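Local coordinates for RagB/SusD domain protein (Flavobacterium johnsoniae, PDB 5J90) that binds chitin as a SusD-like protein of a polysaccharide utilization locus, probably capturing chitin chains at the cell surface for uptake, at residues Glu125-Met130 with Ile137-Phe142. Numbering follows the deposited sequence.
Sequences EGMHRM and IIYSKF
Ile137 and Tyr139 reach from the loop that follows helix 113-134 back to the side of that helix, where Met127 and Met130 meet them. Met127 can be followed from CB to its tip. CB lies 3.7 Å from Tyr139 CE1, at the edge of the ring and near its plane. CG sits at the same edge, 4.0 Å from that CE1. The methionine therefore borders the tyrosine ring and does not cover its face. Beyond CG the chain bends twice, at chi2 (-56°) and chi3 (-67°). The bends bring the CE methyl to 4.2 Å from Ile137 CD1. One methionine thus serves both loop residues.

Ile137 answers with two branches. Its CD1 also lies over the backbone of the helix, 4.1 Å from Met127 O. Its CG2 meets the next turn, at 4.0 Å from Met130 CG and 3.9 Å from Met130 O. The beta carbon of Ile137 points toward the helix, and with CG2 anti to the carbonyl carbon the two branches diverge to the two methionines. Cutting Ile137 back to an alanine removes CD1 and CG2, which is likely to leave Met127 CE and Met130 CG without their partners in the loop and open a gap beside the helix.

The polar end of Tyr139 is held elsewhere: OH hydrogen-bonds Glu164 OE1 of helix 154-177, and the ring has a cation-pi contact with Lys123. Tyr94 of helix 83-108 touches both Met127 and Ile137. The loop segment is thereby tied to three helices of the helical fold of this SusD homolog. All four touching residues are buried. Their side chains meet through apolar groups, and the two methyls of Ile137 also lie against the carbonyl oxygens of Met127 and Met130. The fit of methyl, methylene and ring-edge groups, rather than polar pairing, joins the returning loop to its helix.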
ATOM      1  N   GLU A 125     -10.869 -14.133 -16.617  1.00  7.87           N
ATOM      2  CA  GLU A 125      -9.588 -14.790 -16.872  1.00  8.05           C
ATOM      3  C   GLU A 125      -8.621 -13.874 -17.617  1.00  7.92           C
ATOM      4  O   GLU A 125      -7.443 -13.787 -17.267  1.00  9.22           O
ATOM      5  CB  GLU A 125      -9.794 -16.100 -17.639  1.00  8.49           C
ATOM      6  CG  GLU A 125      -8.518 -16.685 -18.252  1.00  9.03           C
ATOM      7  CD  GLU A 125      -7.394 -16.974 -17.254  1.00  8.95           C
ATOM      8  OE1 GLU A 125      -7.630 -17.005 -16.018  1.00  9.55           O
ATOM      9  OE2 GLU A 125      -6.249 -17.172 -17.732  1.00  9.73           O
ATOM     10  N   GLY A 126      -9.103 -13.169 -18.636  1.00  8.40           N
ATOM     11  CA  GLY A 126      -8.224 -12.270 -19.363  1.00  9.21           C
ATOM     12  C   GLY A 126      -7.956 -10.962 -18.637  1.00  9.19           C
ATOM     13  O   GLY A 126      -6.817 -10.465 -18.616  1.00  8.83           O
ATOM     14  N   MET A 127      -8.990 -10.382 -18.040  1.00  8.21           N
ATOM     15  CA  MET A 127      -8.845  -9.036 -17.487  1.00  7.51           C
ATOM     16  C   MET A 127      -8.214  -8.950 -16.093  1.00  8.64           C
ATOM     17  O   MET A 127      -7.650  -7.906 -15.750  1.00  8.01           O
ATOM     18  CB  MET A 127     -10.164  -8.253 -17.570  1.00  9.16           C
ATOM     19  CG  MET A 127     -10.706  -8.122 -19.009  1.00 10.71           C
ATOM     20  SD  MET A 127      -9.548  -7.384 -20.195  1.00 10.58           S
ATOM     21  CE  MET A 127      -9.437  -5.711 -19.565  1.00 11.22           C
ATOM     22  N   HIS A 128      -8.265 -10.023 -15.296  1.00  7.44           N
ATOM     23  CA  HIS A 128      -7.535  -9.967 -14.023  1.00  8.29           C
ATOM     24  C   HIS A 128      -6.039  -9.796 -14.285  1.00  7.54           C
ATOM     25  O   HIS A 128      -5.339  -9.107 -13.539  1.00  7.34           O
ATOM     26  CB  HIS A 128      -7.829 -11.164 -13.088  1.00  7.69           C
ATOM     27  CG  HIS A 128      -7.008 -12.392 -13.372  1.00  6.43           C
ATOM     28  ND1 HIS A 128      -7.344 -13.306 -14.351  1.00  7.31           N
ATOM     29  CD2 HIS A 128      -5.860 -12.848 -12.812  1.00  7.67           C
ATOM     30  CE1 HIS A 128      -6.443 -14.276 -14.374  1.00  7.78           C
ATOM     31  NE2 HIS A 128      -5.534 -14.024 -13.449  1.00  7.96           N
ATOM     32  N   ARG A 129      -5.548 -10.384 -15.375  1.00  7.11           N
ATOM     33  CA  ARG A 129      -4.153 -10.204 -15.773  1.00  7.49           C
ATOM     34  C   ARG A 129      -3.862  -8.731 -16.059  1.00  6.74           C
ATOM     35  O   ARG A 129      -2.823  -8.191 -15.656  1.00  7.64           O
ATOM     36  CB  ARG A 129      -3.840 -11.067 -17.000  1.00  7.55           C
ATOM     37  CG  ARG A 129      -3.808 -12.564 -16.687  1.00  8.66           C
ATOM     38  CD  ARG A 129      -4.044 -13.440 -17.936  1.00  9.06           C
ATOM     39  NE  ARG A 129      -3.235 -13.040 -19.095  1.00  9.34           N
ATOM     40  CZ  ARG A 129      -1.982 -13.428 -19.327  1.00 10.11           C
ATOM     41  NH1 ARG A 129      -1.345 -14.233 -18.484  1.00 10.85           N
ATOM     42  NH2 ARG A 129      -1.344 -13.011 -20.416  1.00 11.38           N
ATOM     43  N   MET A 130      -4.792  -8.074 -16.745  1.00  6.98           N
ATOM     44  CA  MET A 130      -4.651  -6.658 -17.066  1.00  8.05           C
ATOM     45  C   MET A 130      -4.538  -5.791 -15.815  1.00  6.65           C
ATOM     46  O   MET A 130      -3.608  -4.991 -15.694  1.00  7.66           O
ATOM     47  CB  MET A 130      -5.829  -6.204 -17.928  1.00  8.49           C
ATOM     48  CG  MET A 130      -5.635  -4.823 -18.565  1.00  8.75           C
ATOM     49  SD  MET A 130      -4.453  -4.806 -19.951  1.00  9.19           S
ATOM     50  CE  MET A 130      -5.362  -5.759 -21.174  1.00  9.56           C
ATOM     51  N   ILE A 137      -7.617   0.081 -14.195  1.00  6.86           N
ATOM     52  CA  ILE A 137      -7.832  -0.179 -15.625  1.00  7.15           C
ATOM     53  C   ILE A 137      -9.226   0.280 -16.020  1.00  7.93           C
ATOM     54  O   ILE A 137     -10.062   0.567 -15.164  1.00  8.33           O
ATOM     55  CB  ILE A 137      -7.673  -1.685 -15.984  1.00  7.90           C
ATOM     56  CG1 ILE A 137      -8.741  -2.531 -15.278  1.00  8.04           C
ATOM     57  CG2 ILE A 137      -6.258  -2.172 -15.676  1.00  8.43           C
ATOM     58  CD1 ILE A 137      -8.870  -3.953 -15.843  1.00  8.18           C
ATOM     59  N   ILE A 138      -9.481   0.351 -17.324  1.00  8.63           N
ATOM     60  CA  ILE A 138     -10.836   0.559 -17.808  1.00  8.95           C
ATOM     61  C   ILE A 138     -11.637  -0.730 -17.622  1.00  8.56           C
ATOM     62  O   ILE A 138     -11.213  -1.810 -18.045  1.00  9.79           O
ATOM     63  CB  ILE A 138     -10.846   1.000 -19.281  1.00  9.49           C
ATOM     64  CG1 ILE A 138     -10.199   2.378 -19.408  1.00 11.04           C
ATOM     65  CG2 ILE A 138     -12.278   1.024 -19.809  1.00 10.93           C
ATOM     66  CD1 ILE A 138      -9.954   2.828 -20.852  1.00 14.02           C
ATOM     67  N   TYR A 139     -12.781  -0.636 -16.957  1.00  8.63           N
ATOM     68  CA  TYR A 139     -13.592  -1.831 -16.744  1.00  8.90           C
ATOM     69  C   TYR A 139     -15.074  -1.458 -16.828  1.00 10.88           C
ATOM     70  O   TYR A 139     -15.700  -1.698 -17.859  1.00 11.63           O
ATOM     71  CB  TYR A 139     -13.191  -2.560 -15.443  1.00  9.97           C
ATOM     72  CG  TYR A 139     -13.460  -4.054 -15.468  1.00  9.49           C
ATOM     73  CD1 TYR A 139     -12.733  -4.895 -16.302  1.00  9.85           C
ATOM     74  CD2 TYR A 139     -14.429  -4.622 -14.645  1.00 11.47           C
ATOM     75  CE1 TYR A 139     -12.979  -6.261 -16.336  1.00  9.74           C
ATOM     76  CE2 TYR A 139     -14.681  -5.999 -14.673  1.00 10.70           C
ATOM     77  CZ  TYR A 139     -13.947  -6.803 -15.518  1.00  9.58           C
ATOM     78  OH  TYR A 139     -14.169  -8.164 -15.566  1.00 10.63           O
ATOM     79  N   SER A 140     -15.615  -0.815 -15.800  1.00 11.13           N
ATOM     80  CA  SER A 140     -17.040  -0.467 -15.802  1.00 11.70           C
ATOM     81  C   SER A 140     -17.434   0.478 -16.945  1.00 13.47           C
ATOM     82  O   SER A 140     -18.565   0.418 -17.435  1.00 15.45           O
ATOM     83  CB  SER A 140     -17.482   0.124 -14.448  1.00 12.59           C
ATOM     84  OG  SER A 140     -16.956   1.426 -14.225  1.00 13.11           O
ATOM     85  N   LYS A 141     -16.514   1.339 -17.369  1.00 11.71           N
ATOM     86  CA  LYS A 141     -16.834   2.359 -18.360  1.00 12.62           C
ATOM     87  C   LYS A 141     -16.449   1.959 -19.780  1.00 13.31           C
ATOM     88  O   LYS A 141     -16.520   2.776 -20.694  1.00 14.60           O
ATOM     89  CB  LYS A 141     -16.153   3.691 -17.999  1.00 13.57           C
ATOM     90  CG  LYS A 141     -16.543   4.260 -16.644  1.00 15.67           C
ATOM     91  CD  LYS A 141     -18.044   4.454 -16.531  1.00 21.06           C
ATOM     92  CE  LYS A 141     -18.421   5.032 -15.177  1.00 30.13           C
ATOM     93  NZ  LYS A 141     -17.941   4.167 -14.061  1.00 29.15           N
ATOM     94  N   PHE A 142     -16.034   0.709 -19.981  1.00 12.34           N
ATOM     95  CA  PHE A 142     -15.660   0.275 -21.321  1.00 12.82           C
ATOM     96  C   PHE A 142     -16.800   0.504 -22.310  1.00 13.93           C
ATOM     97  O   PHE A 142     -17.960   0.242 -21.994  1.00 15.35           O
ATOM     98  CB  PHE A 142     -15.252  -1.203 -21.351  1.00 11.92           C
ATOM     99  CG  PHE A 142     -14.799  -1.656 -22.711  1.00 10.89           C
ATOM    100  CD1 PHE A 142     -13.504  -1.435 -23.136  1.00 11.05           C
ATOM    101  CD2 PHE A 142     -15.689  -2.273 -23.585  1.00 13.06           C
ATOM    102  CE1 PHE A 142     -13.086  -1.831 -24.392  1.00 12.52           C
ATOM    103  CE2 PHE A 142     -15.281  -2.670 -24.851  1.00 13.56           C
ATOM    104  CZ  PHE A 142     -13.978  -2.454 -25.256  1.00 11.88           C
TER